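Local coordinates for protein lectin 2 (Agrocybe aegerita, PDB 4TQM) that probably binds glycans that carry terminal N-acetylglucosamine, as a fungal lectin of the beta-propeller kind with several sugar sites around its ring of blades, at residues A[42-47]-A[93-98]; A[170-175]-A[190-195]; A[358-363]-A[375-380]. The protein carries 1 engineered substitution. All coordinates share one frame; numbering follows the deposited sequence.

Contact 1: A[42-47]-A[93-98]. With NAG (2-acetamido-2-deoxy-beta-D-glucopyranose), chain B.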
loop_
_atom_site.group_PDB
_atom_site.type_symbol
_atom_site.label_atom_id
_atom_site.label_comp_id
_atom_site.label_asym_id
_atom_site.label_seq_id
_atom_site.Cartn_x
_atom_site.Cartn_y
_atom_site.Cartn_z
ATOM N N LEU A 42 6.115 11.614 20.058
ATOM C CA LEU A 42 4.778 12.078 19.710
ATOM C C LEU A 42 4.871 13.415 18.981
ATOM O O LEU A 42 5.153 14.446 19.591
ATOM C CB LEU A 42 3.924 12.219 20.972
ATOM C CG LEU A 42 2.475 12.678 20.802
ATOM C CD1 LEU A 42 1.655 11.625 20.070
ATOM C CD2 LEU A 42 1.857 12.999 22.156
ATOM N N ALA A 43 4.630 13.390 17.674
ATOM C CA ALA A 43 4.861 14.561 16.829
ATOM C C ALA A 43 3.645 15.476 16.725
ATOM O O ALA A 43 3.772 16.700 16.767
ATOM C CB ALA A 43 5.313 14.128 15.441
ATOM N N VAL A 44 2.467 14.879 16.565
ATOM C CA VAL A 44 1.234 15.648 16.435
ATOM C C VAL A 44 0.170 15.092 17.373
ATOM O O VAL A 44 -0.135 13.902 17.333
ATOM C CB VAL A 44 0.693 15.609 14.988
ATOM C CG1 VAL A 44 -0.528 16.511 14.854
ATOM C CG2 VAL A 44 1.773 16.024 13.995
ATOM N N LYS A 45 -0.392 15.948 18.220
ATOM C CA LYS A 45 -1.461 15.518 19.116
ATOM C C LYS A 45 -2.807 15.619 18.406
ATOM O O LYS A 45 -3.655 16.444 18.753
ATOM C CB LYS A 45 -1.449 16.328 20.415
ATOM C CG LYS A 45 -0.235 16.036 21.288
ATOM C CD LYS A 45 -0.265 16.820 22.592
ATOM C CE LYS A 45 0.871 16.387 23.511
ATOM N NZ LYS A 45 0.897 17.161 24.786
ATOM N N ASN A 46 -2.983 14.765 17.403
ATOM C CA ASN A 46 -4.168 14.772 16.560
ATOM C C ASN A 46 -4.154 13.508 15.708
ATOM O O ASN A 46 -3.283 12.654 15.890
ATOM C CB ASN A 46 -4.179 16.020 15.672
ATOM C CG ASN A 46 -5.581 16.444 15.270
ATOM O OD1 ASN A 46 -6.427 15.612 14.934
ATOM N ND2 ASN A 46 -5.834 17.749 15.308
ATOM N N PHE A 47 -5.110 13.390 14.788
ATOM C CA PHE A 47 -5.234 12.212 13.925
ATOM C C PHE A 47 -5.323 10.920 14.739
ATOM O O PHE A 47 -4.846 9.871 14.304
ATOM C CB PHE A 47 -4.063 12.127 12.935
ATOM C CG PHE A 47 -3.890 13.352 12.083
ATOM C CD1 PHE A 47 -4.598 13.498 10.902
ATOM C CD2 PHE A 47 -3.008 14.356 12.459
ATOM C CE1 PHE A 47 -4.439 14.625 10.113
ATOM C CE2 PHE A 47 -2.843 15.486 11.672
ATOM C CZ PHE A 47 -3.560 15.618 10.498
ATOM N N PHE A 93 6.683 18.088 13.023
ATOM C CA PHE A 93 5.491 18.191 12.188
ATOM C C PHE A 93 4.546 19.261 12.727
ATOM O O PHE A 93 4.464 19.475 13.936
ATOM C CB PHE A 93 4.768 16.842 12.101
ATOM C CG PHE A 93 5.496 15.819 11.277
ATOM C CD1 PHE A 93 5.092 15.538 9.981
ATOM C CD2 PHE A 93 6.589 15.143 11.794
ATOM C CE1 PHE A 93 5.763 14.599 9.218
ATOM C CE2 PHE A 93 7.264 14.202 11.035
ATOM C CZ PHE A 93 6.849 13.931 9.747
ATOM N N ALA A 94 3.834 19.926 11.821
ATOM C CA ALA A 94 2.920 21.000 12.195
ATOM C C ALA A 94 1.779 20.507 13.084
ATOM O O ALA A 94 1.164 19.476 12.814
ATOM C CB ALA A 94 2.368 21.685 10.951
ATOM N N ASP A 95 1.513 21.257 14.148
ATOM C CA ASP A 95 0.444 20.944 15.087
ATOM C C ASP A 95 -0.096 22.273 15.601
ATOM O O ASP A 95 0.635 23.032 16.237
ATOM C CB ASP A 95 0.998 20.113 16.246
ATOM C CG ASP A 95 -0.092 19.497 17.109
ATOM O OD1 ASP A 95 -1.272 19.877 16.961
ATOM O OD2 ASP A 95 0.239 18.634 17.951
ATOM N N PRO A 96 -1.379 22.570 15.331
ATOM C CA PRO A 96 -2.399 21.739 14.676
ATOM C C PRO A 96 -2.235 21.645 13.160
ATOM O O PRO A 96 -1.510 22.449 12.570
ATOM C CB PRO A 96 -3.696 22.483 15.004
ATOM C CG PRO A 96 -3.279 23.909 15.071
ATOM C CD PRO A 96 -1.913 23.893 15.706
ATOM N N PRO A 97 -2.899 20.660 12.533
ATOM C CA PRO A 97 -2.903 20.563 11.071
ATOM C C PRO A 97 -3.788 21.636 10.445
ATOM O O PRO A 97 -4.502 22.343 11.159
ATOM C CB PRO A 97 -3.521 19.184 10.820
ATOM C CG PRO A 97 -4.383 18.943 12.016
ATOM C CD PRO A 97 -3.612 19.534 13.161
ATOM N N LYS A 98 -3.735 21.754 9.124
ATOM C CA LYS A 98 -4.630 22.643 8.397
ATOM C C LYS A 98 -5.607 21.821 7.567
ATOM O O LYS A 98 -5.226 20.798 6.992
ATOM C CB LYS A 98 -3.829 23.578 7.487
ATOM C CG LYS A 98 -3.279 24.821 8.191
ATOM C CD LYS A 98 -2.061 25.391 7.474
ATOM C CE LYS A 98 -2.235 25.401 5.960
ATOM N NZ LYS A 98 -3.362 26.262 5.505
HETATM C C1 NAG B . -12.283 17.465 14.173
HETATM C C2 NAG B . -11.103 16.687 13.596
HETATM C C3 NAG B . -9.822 17.007 14.354
HETATM C C4 NAG B . -9.621 18.516 14.411
HETATM C C5 NAG B . -10.854 19.159 15.038
HETATM C C6 NAG B . -10.715 20.673 15.128
HETATM C C7 NAG B . -11.861 14.643 12.556
HETATM C C8 NAG B . -12.064 13.159 12.657
HETATM N N2 NAG B . -11.375 15.260 13.630
HETATM O O3 NAG B . -8.729 16.396 13.713
HETATM O O4 NAG B . -8.470 18.831 15.163
HETATM O O5 NAG B . -11.991 18.849 14.259
HETATM O O6 NAG B . -10.662 21.202 13.821
HETATM O O7 NAG B . -12.147 15.246 11.523
HETATM O O HOH W 1 6.488 17.488 15.513
HETATM O O HOH W 2 2.667 18.357 18.655
HETATM O O HOH W 3 -3.951 19.636 16.850
#
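Asp95 and Lys45 tie together two adjacent blades of the beta-propeller. Segment 42-47 leaves the edge strand 41-44 of one four-stranded sheet, with a classic beta bulge where Ala43 and Val44 both face Val29, while 93-98 leads through a cis peptide before Pro96 into edge strand 98-101 of the next. The direct hydrogen bond runs from Lys45 N to Asp95 OD2, 2.8 Å and nearly straight at 167°, arriving from above the carboxylate plane. Asp95 holds CG opposite its backbone N (chi1 -168°), which sends the carboxylate across to the other segment.

Three waters extend this polar seam. One links Ala43 O with Phe93 N, a second Ala43 O with Asp95 OD2, and a third Asp95 OD1 with Asn46 ND2.

Apolar contacts fill the inner side. Val44 lays both methyls against the partner loop, CG2 meeting Phe93 CB at 3.6 Å and CG1 resting on the Asp95 carboxylate carbon. The Phe47 ring runs antiparallel alongside Pro97, its CZ 3.6 Å from Pro97 CB.

The NAG of chain B uses the Asn46 amide at both ends, in a site that Gly52, Trp54 and Asn79 complete. Asn46 ND2 donates to NAG O4 at 2.9 Å, and NAG O3 donates to Asn46 OD1 at 2.7 Å. Fixing the amide's rotation, Phe47 N bonds to Asn46 OD1 at 2.6 Å, in the carbonyl plane and on a lone pair.

Contact 2: A[170-175]-A[190-195]. With NAG (2-acetamido-2-deoxy-beta-D-glucopyranose), chain D; GAL (beta-D-galactopyranose), chain C; NAG (2-acetamido-2-deoxy-beta-D-glucopyranose), chain E.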
loop_
_atom_site.group_PDB
_atom_site.type_symbol
_atom_site.label_atom_id
_atom_site.label_comp_id
_atom_site.label_asym_id
_atom_site.label_seq_id
_atom_site.Cartn_x
_atom_site.Cartn_y
_atom_site.Cartn_z
ATOM N N ASP A 170 -15.965 -5.851 -1.380
ATOM C CA ASP A 170 -15.965 -7.278 -1.068
ATOM C C ASP A 170 -15.895 -8.165 -2.318
ATOM O O ASP A 170 -15.947 -9.389 -2.213
ATOM C CB ASP A 170 -17.189 -7.639 -0.217
ATOM C CG ASP A 170 -18.503 -7.437 -0.963
ATOM O OD1 ASP A 170 -18.519 -6.685 -1.962
ATOM O OD2 ASP A 170 -19.523 -8.030 -0.551
ATOM N N ARG A 171 -15.779 -7.546 -3.490
ATOM C CA ARG A 171 -15.734 -8.294 -4.748
ATOM C C ARG A 171 -14.586 -7.866 -5.656
ATOM O O ARG A 171 -14.072 -8.664 -6.442
ATOM C CB ARG A 171 -17.044 -8.128 -5.522
ATOM C CG ARG A 171 -18.261 -8.743 -4.863
ATOM C CD ARG A 171 -19.515 -8.474 -5.682
ATOM N NE ARG A 171 -19.462 -9.093 -7.006
ATOM C CZ ARG A 171 -19.775 -10.362 -7.247
ATOM N NH1 ARG A 171 -20.151 -11.155 -6.253
ATOM N NH2 ARG A 171 -19.704 -10.844 -8.481
ATOM N N HIS A 172 -14.189 -6.601 -5.544
ATOM C CA HIS A 172 -13.352 -5.971 -6.555
ATOM C C HIS A 172 -12.142 -5.256 -5.964
ATOM O O HIS A 172 -12.125 -4.926 -4.774
ATOM C CB HIS A 172 -14.196 -4.974 -7.349
ATOM C CG HIS A 172 -15.476 -5.547 -7.868
ATOM N ND1 HIS A 172 -16.694 -4.915 -7.714
ATOM C CD2 HIS A 172 -15.734 -6.693 -8.542
ATOM C CE1 HIS A 172 -17.642 -5.647 -8.266
ATOM N NE2 HIS A 172 -17.086 -6.732 -8.779
ATOM N N LEU A 173 -11.136 -5.011 -6.803
ATOM C CA LEU A 173 -9.930 -4.309 -6.360
ATOM C C LEU A 173 -9.638 -3.103 -7.250
ATOM O O LEU A 173 -9.897 -3.141 -8.445
ATOM C CB LEU A 173 -8.728 -5.259 -6.354
ATOM C CG LEU A 173 -8.752 -6.403 -5.335
ATOM C CD1 LEU A 173 -7.719 -7.464 -5.696
ATOM C CD2 LEU A 173 -8.507 -5.877 -3.928
ATOM N N ARG A 174 -9.099 -2.032 -6.673
ATOM C CA ARG A 174 -8.798 -0.832 -7.449
ATOM C C ARG A 174 -7.471 -0.212 -7.025
ATOM O O ARG A 174 -7.350 0.334 -5.927
ATOM C CB ARG A 174 -9.931 0.194 -7.332
ATOM C CG ARG A 174 -11.135 -0.086 -8.228
ATOM C CD ARG A 174 -12.374 0.637 -7.730
ATOM N NE ARG A 174 -12.829 0.106 -6.446
ATOM C CZ ARG A 174 -13.862 0.586 -5.759
ATOM N NH1 ARG A 174 -14.554 1.615 -6.229
ATOM N NH2 ARG A 174 -14.205 0.034 -4.601
ATOM N N PHE A 175 -6.484 -0.307 -7.911
ATOM C CA PHE A 175 -5.123 0.144 -7.646
ATOM C C PHE A 175 -4.729 1.269 -8.598
ATOM O O PHE A 175 -5.365 1.468 -9.637
ATOM C CB PHE A 175 -4.126 -1.004 -7.847
ATOM C CG PHE A 175 -4.417 -2.236 -7.030
ATOM C CD1 PHE A 175 -4.011 -3.483 -7.481
ATOM C CD2 PHE A 175 -5.076 -2.152 -5.812
ATOM C CE1 PHE A 175 -4.265 -4.623 -6.742
ATOM C CE2 PHE A 175 -5.331 -3.289 -5.066
ATOM C CZ PHE A 175 -4.926 -4.525 -5.529
ATOM N N PHE A 190 -9.748 -4.649 -10.826
ATOM C CA PHE A 190 -10.164 -6.039 -10.860
ATOM C C PHE A 190 -11.658 -6.087 -10.579
ATOM O O PHE A 190 -12.080 -6.057 -9.420
ATOM C CB PHE A 190 -9.395 -6.838 -9.804
ATOM C CG PHE A 190 -7.902 -6.852 -10.016
ATOM C CD1 PHE A 190 -7.283 -7.951 -10.584
ATOM C CD2 PHE A 190 -7.120 -5.765 -9.646
ATOM C CE1 PHE A 190 -5.910 -7.972 -10.782
ATOM C CE2 PHE A 190 -5.749 -5.776 -9.843
ATOM C CZ PHE A 190 -5.142 -6.882 -10.411
ATOM N N GLY A 191 -12.451 -6.138 -11.646
ATOM C CA GLY A 191 -13.899 -6.127 -11.538
ATOM C C GLY A 191 -14.498 -7.519 -11.455
ATOM O O GLY A 191 -13.910 -8.421 -10.856
ATOM N N ASP A 192 -15.678 -7.692 -12.045
ATOM C CA ASP A 192 -16.363 -8.982 -12.026
ATOM C C ASP A 192 -15.789 -9.962 -13.040
ATOM O O ASP A 192 -15.393 -11.073 -12.689
ATOM C CB ASP A 192 -17.857 -8.801 -12.290
ATOM C CG ASP A 192 -18.601 -8.261 -11.088
ATOM O OD1 ASP A 192 -18.396 -8.794 -9.976
ATOM O OD2 ASP A 192 -19.380 -7.301 -11.254
ATOM N N LYS A 193 -15.741 -9.545 -14.299
ATOM C CA LYS A 193 -15.378 -10.456 -15.376
ATOM C C LYS A 193 -14.105 -10.052 -16.111
ATOM O O LYS A 193 -13.605 -10.805 -16.953
ATOM C CB LYS A 193 -16.543 -10.591 -16.363
ATOM C CG LYS A 193 -17.774 -11.254 -15.764
ATOM C CD LYS A 193 -18.946 -11.302 -16.743
ATOM C CE LYS A 193 -18.751 -12.356 -17.829
ATOM N NZ LYS A 193 -17.889 -11.888 -18.953
ATOM N N HIS A 194 -13.579 -8.871 -15.790
ATOM C CA HIS A 194 -12.411 -8.347 -16.487
ATOM C C HIS A 194 -11.527 -7.501 -15.575
ATOM O O HIS A 194 -12.019 -6.771 -14.712
ATOM C CB HIS A 194 -12.833 -7.477 -17.682
ATOM C CG HIS A 194 -13.854 -8.111 -18.576
ATOM N ND1 HIS A 194 -13.528 -9.030 -19.550
ATOM C CD2 HIS A 194 -15.198 -7.945 -18.653
ATOM C CE1 HIS A 194 -14.625 -9.411 -20.181
ATOM N NE2 HIS A 194 -15.652 -8.765 -19.656
ATOM N N VAL A 195 -10.218 -7.613 -15.767
ATOM C CA VAL A 195 -9.297 -6.605 -15.276
ATOM C C VAL A 195 -9.317 -5.492 -16.312
ATOM O O VAL A 195 -9.013 -5.726 -17.499
ATOM C CB VAL A 195 -7.863 -7.139 -15.124
ATOM C CG1 VAL A 195 -6.910 -5.999 -14.788
ATOM C CG2 VAL A 195 -7.800 -8.223 -14.053
HETATM C C1 NAG D . -18.875 -3.731 -15.772
HETATM C C2 NAG D . -17.785 -3.034 -14.959
HETATM C C3 NAG D . -17.775 -1.550 -15.297
HETATM C C4 NAG D . -17.658 -1.354 -16.802
HETATM C C5 NAG D . -18.730 -2.150 -17.539
HETATM C C6 NAG D . -18.524 -2.045 -19.047
HETATM C C7 NAG D . -17.355 -4.164 -12.833
HETATM C C8 NAG D . -17.469 -4.056 -11.342
HETATM N N2 NAG D . -18.008 -3.240 -13.542
HETATM O O3 NAG D . -16.695 -0.910 -14.656
HETATM O O4 NAG D . -17.787 0.014 -17.116
HETATM O O5 NAG D . -18.691 -3.509 -17.155
HETATM O O6 NAG D . -19.324 -3.002 -19.708
HETATM O O7 NAG D . -16.694 -5.076 -13.335
HETATM C C1 GAL C . -21.301 -7.797 -14.738
HETATM C C2 GAL C . -20.128 -6.854 -14.490
HETATM C C3 GAL C . -20.009 -5.836 -15.619
HETATM C C4 GAL C . -20.054 -6.527 -16.981
HETATM C C5 GAL C . -21.208 -7.527 -17.052
HETATM C C6 GAL C . -21.210 -8.311 -18.360
HETATM O O2 GAL C . -20.308 -6.190 -13.261
HETATM O O3 GAL C . -18.787 -5.145 -15.483
HETATM O O4 GAL C . -18.836 -7.205 -17.196
HETATM O O5 GAL C . -21.104 -8.436 -15.978
HETATM O O6 GAL C . -21.645 -7.481 -19.413
HETATM C C1 NAG E . -22.396 -11.981 -11.532
HETATM C C2 NAG E . -22.582 -12.169 -13.033
HETATM C C3 NAG E . -21.716 -11.157 -13.778
HETATM C C4 NAG E . -21.993 -9.746 -13.273
HETATM C C5 NAG E . -21.946 -9.676 -11.751
HETATM C C6 NAG E . -22.419 -8.313 -11.262
HETATM C C7 NAG E . -23.054 -14.548 -13.195
HETATM C C8 NAG E . -24.402 -14.483 -13.850
HETATM N N2 NAG E . -22.231 -13.524 -13.411
HETATM O O1 NAG E . -23.188 -12.900 -10.810
HETATM O O3 NAG E . -21.953 -11.209 -15.169
HETATM O O4 NAG E . -21.027 -8.869 -13.806
HETATM O O5 NAG E . -22.765 -10.669 -11.172
HETATM O O6 NAG E . -23.662 -8.014 -11.855
HETATM O O7 NAG E . -22.749 -15.508 -12.484
HETATM O O HOH W 4 -12.640 -9.467 -8.845
HETATM O O HOH W 5 -20.773 -7.105 -8.636
#
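His172 and Asp192 meet at the sugar-binding rim of a propeller blade, where the first strand, 173-177, pairs with the end of the second. His172 NE2 donates to Asp192 OD1 at 2.7 Å and 175°, in the plane of the imidazole but from well above the carboxylate. Arg171 grips the same oxygen side-on in a salt bridge, NH2 lying 2.9 Å from Asp192 OD1 and NE farther off. Its chain bends at chi3 (63°) to bring the guanidinium edge round. Three donors on one buried oxygen should stabilise the carboxylate's negative charge, and Arg171 also bridges to Asp219. The imidazole is sandwiched: Arg171 CB sits over the centre of one face, and the acetamido methyl C8 of the terminal NAG (chain D) lies over the other, 3.5 Å above the plane but displaced toward the rim. That NAG's O7 accepts a hydrogen bond from Asp192 N (3.1 Å). Asp192 OD2 meets galactose O2 at 2.5 Å, a hydrogen bond so short that its true length is uncertain.

Below this the packing is tight and apolar. Leu173 and Phe190 form an antiparallel hydrogen-bonded pair, with Leu173 CB 3.7 Å from Phe190 CD2, and the rings of Phe175 and Phe190 meet obliquely, planes 61° apart.

The outer side is looser and wetter. One water lies between Arg171 O and Gly191 O; another donates to Asp192 OD2 beside the salt bridge. The sugars are joined as GlcNAc-Gal-GlcNAc, with Lys193 lying alongside the last two units.

Behind the site, Phe175 packs on Val232 of strand 230-233, and Phe190 on Arg230 and on Ile243 of strand 242-246, all in the following blade; the Arg174 side chain turns away, NH1 bonding Phe160 O, while its backbone O meets the Tyr119 hydroxyl.

Contact 3: A[358-363]-A[375-380]. With GAL (beta-D-galactopyranose), chain G; NAG (2-acetamido-2-deoxy-beta-D-glucopyranose), chain F.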
loop_
_atom_site.group_PDB
_atom_site.type_symbol
_atom_site.label_atom_id
_atom_site.label_comp_id
_atom_site.label_asym_id
_atom_site.label_seq_id
_atom_site.Cartn_x
_atom_site.Cartn_y
_atom_site.Cartn_z
ATOM N N GLU A 358 3.740 -8.409 19.376
ATOM C CA GLU A 358 2.955 -8.363 20.605
ATOM C C GLU A 358 3.504 -7.374 21.635
ATOM O O GLU A 358 2.754 -6.552 22.168
ATOM C CB GLU A 358 2.834 -9.766 21.214
ATOM C CG GLU A 358 1.895 -9.869 22.415
ATOM C CD GLU A 358 0.423 -9.790 22.039
ATOM O OE1 GLU A 358 0.110 -9.705 20.832
ATOM O OE2 GLU A 358 -0.427 -9.815 22.956
ATOM N N LYS A 359 4.804 -7.449 21.909
ATOM C CA LYS A 359 5.409 -6.592 22.929
ATOM C C LYS A 359 6.635 -5.827 22.425
ATOM O O LYS A 359 7.178 -4.976 23.137
ATOM C CB LYS A 359 5.781 -7.404 24.172
ATOM C CG LYS A 359 7.086 -8.170 24.033
ATOM C CD LYS A 359 7.525 -8.782 25.356
ATOM C CE LYS A 359 8.911 -9.402 25.237
ATOM N NZ LYS A 359 8.983 -10.398 24.132
ATOM N N GLU A 360 7.072 -6.126 21.205
ATOM C CA GLU A 360 8.180 -5.383 20.604
ATOM C C GLU A 360 8.159 -5.384 19.076
ATOM O O GLU A 360 7.677 -6.328 18.443
ATOM C CB GLU A 360 9.532 -5.886 21.128
ATOM C CG GLU A 360 9.804 -7.362 20.889
ATOM C CD GLU A 360 10.940 -7.887 21.751
ATOM O OE1 GLU A 360 11.568 -8.897 21.367
ATOM O OE2 GLU A 360 11.201 -7.292 22.818
ATOM N N THR A 361 8.673 -4.304 18.495
ATOM C CA THR A 361 8.843 -4.202 17.053
ATOM C C THR A 361 10.150 -4.875 16.661
ATOM O O THR A 361 11.231 -4.425 17.043
ATOM C CB THR A 361 8.857 -2.735 16.588
ATOM O OG1 THR A 361 7.611 -2.113 16.928
ATOM C CG2 THR A 361 9.062 -2.653 15.083
ATOM N N LEU A 362 10.036 -5.960 15.902
ATOM C CA LEU A 362 11.175 -6.797 15.557
ATOM C C LEU A 362 11.577 -6.625 14.097
ATOM O O LEU A 362 10.761 -6.244 13.258
ATOM C CB LEU A 362 10.844 -8.263 15.842
ATOM C CG LEU A 362 10.564 -8.593 17.309
ATOM C CD1 LEU A 362 9.773 -9.886 17.434
ATOM C CD2 LEU A 362 11.868 -8.688 18.081
ATOM N N VAL A 363 12.836 -6.920 13.795
ATOM C CA VAL A 363 13.369 -6.680 12.462
ATOM C C VAL A 363 14.251 -7.836 11.994
ATOM O O VAL A 363 14.830 -8.555 12.805
ATOM C CB VAL A 363 14.177 -5.362 12.427
ATOM C CG1 VAL A 363 15.565 -5.565 13.013
ATOM C CG2 VAL A 363 14.278 -4.835 11.015
ATOM N N VAL A 375 16.785 -12.153 13.992
ATOM C CA VAL A 375 15.828 -11.118 14.355
ATOM C C VAL A 375 16.351 -10.241 15.499
ATOM O O VAL A 375 16.834 -10.751 16.509
ATOM C CB VAL A 375 14.471 -11.737 14.747
ATOM C CG1 VAL A 375 13.495 -10.661 15.182
ATOM C CG2 VAL A 375 13.896 -12.535 13.584
ATOM N N LYS A 376 16.265 -8.924 15.327
ATOM C CA LYS A 376 16.634 -7.982 16.381
ATOM C C LYS A 376 15.431 -7.138 16.802
ATOM O O LYS A 376 14.564 -6.823 15.984
ATOM C CB LYS A 376 17.783 -7.075 15.927
ATOM C CG LYS A 376 19.090 -7.808 15.645
ATOM C CD LYS A 376 20.189 -6.848 15.193
ATOM C CE LYS A 376 20.630 -5.908 16.315
ATOM N NZ LYS A 376 21.371 -6.618 17.398
ATOM N N ALA A 377 15.376 -6.782 18.082
ATOM C CA ALA A 377 14.299 -5.942 18.593
ATOM C C ALA A 377 14.672 -4.468 18.476
ATOM O O ALA A 377 15.642 -4.015 19.086
ATOM C CB ALA A 377 13.981 -6.299 20.035
ATOM N N LEU A 378 13.900 -3.726 17.690
ATOM C CA LEU A 378 14.173 -2.313 17.455
ATOM C C LEU A 378 13.704 -1.444 18.617
ATOM O O LEU A 378 14.428 -0.556 19.076
ATOM C CB LEU A 378 13.500 -1.848 16.162
ATOM C CG LEU A 378 14.418 -1.287 15.075
ATOM C CD1 LEU A 378 15.247 -0.134 15.613
ATOM C CD2 LEU A 378 15.320 -2.373 14.531
ATOM N N THR A 379 12.484 -1.700 19.081
ATOM C CA THR A 379 11.891 -0.907 20.149
ATOM C C THR A 379 10.724 -1.651 20.785
ATOM O O THR A 379 10.232 -2.636 20.238
ATOM C CB THR A 379 11.369 0.441 19.618
ATOM O OG1 THR A 379 10.783 1.186 20.692
ATOM C CG2 THR A 379 10.317 0.213 18.541
ATOM N N ASN A 380 10.282 -1.175 21.943
ATOM C CA ASN A 380 9.086 -1.721 22.567
ATOM C C ASN A 380 7.848 -1.011 22.038
ATOM O O ASN A 380 6.732 -1.522 22.146
ATOM C CB ASN A 380 9.164 -1.603 24.089
ATOM C CG ASN A 380 10.190 -2.541 24.692
ATOM O OD1 ASN A 380 10.448 -3.620 24.159
ATOM N ND2 ASN A 380 10.780 -2.135 25.810
HETATM C C1 GAL G . 3.537 -13.526 23.285
HETATM C C2 GAL G . 4.206 -13.177 21.964
HETATM C C3 GAL G . 5.723 -13.175 22.105
HETATM C C4 GAL G . 6.190 -12.427 23.351
HETATM C C5 GAL G . 5.334 -12.760 24.572
HETATM C C6 GAL G . 5.682 -11.856 25.750
HETATM O O2 GAL G . 3.836 -14.128 20.991
HETATM O O3 GAL G . 6.272 -12.548 20.971
HETATM O O4 GAL G . 6.159 -11.038 23.109
HETATM O O5 GAL G . 3.968 -12.601 24.259
HETATM O O6 GAL G . 7.039 -12.024 26.096
HETATM C C1 NAG F . 7.219 -13.326 20.199
HETATM C C2 NAG F . 7.296 -12.768 18.783
HETATM C C3 NAG F . 8.342 -13.537 17.986
HETATM C C4 NAG F . 9.671 -13.516 18.733
HETATM C C5 NAG F . 9.497 -13.946 20.187
HETATM C C6 NAG F . 10.804 -13.792 20.961
HETATM C C7 NAG F . 5.237 -11.715 18.105
HETATM C C8 NAG F . 3.854 -11.869 17.544
HETATM N N2 NAG F . 5.993 -12.809 18.149
HETATM O O3 NAG F . 8.507 -12.951 16.714
HETATM O O4 NAG F . 10.581 -14.385 18.099
HETATM O O5 NAG F . 8.480 -13.194 20.821
HETATM O O6 NAG F . 11.268 -12.463 20.865
HETATM O O7 NAG F . 5.631 -10.620 18.505
#
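The side chains of Thr361 and Thr379 run alongside each other in the same direction, with Thr361 CB 3.8 Å from Thr379 CG2. Their hydroxyls are engaged by the backbone of Asp381, Thr361 OG1 with its O and Thr379 OG1 with its N. Farther along this face Val363 crosses Leu378 at a slant: CG1, placed between the backbone N and carbonyl carbon (chi1 79°), comes 3.5 Å from Leu378 CD2.

On the other face Leu362 works in two directions. CB meets Val375 CG1 at 3.6 Å, the two side chains roughly perpendicular, and CD2 lies against Ala377. Its second methyl, CD1, touches O3 of the chain F NAG at 3.4 Å. Glu360 extends over Ala377, its carboxylate almost parallel to the Asn380 amide, 10° between planes.

Four backbone hydrogen bonds hold the strands, among them Thr361 N to Thr379 O and Leu378 N to Thr361 O, the latter 2.8 Å. The register slips by one between Thr361 and Leu362, and Thr379 N is left buried without a partner.

Before the strand begins, Glu358 N donates to O7 of the same NAG at 3.0 Å. Lys359 curls at its end so that NZ bonds galactose O4 at 3.1 Å and, weakly, O6; this galactose is linked to the NAG. The whole is a bulged antiparallel beta hairpin, the outer pair of strands of a propeller blade, whose leading loop supplies one wall of a GlcNAc site.

How the contacts relate
The three contacts follow one another along the chain, spread around a ring of seven four-stranded antiparallel sheets. Contact 1 bridges two blades, those ending in strands 41-44 and 98-101; contact 2 lies within the blade 173-213, at its first two strands, and contact 3 at the last two strands of the blade 339-379. Contact 2 is 36 Å, centre to centre, from each of the others, across the middle of the chain. Contacts 1 and 3 are 26 Å apart between centres, with the sheet that pairs 20-24 with C-terminal 395-399 closing the ring. Each contact borders its own bound NAG, consistent with multivalent glycan recognition by a single chain.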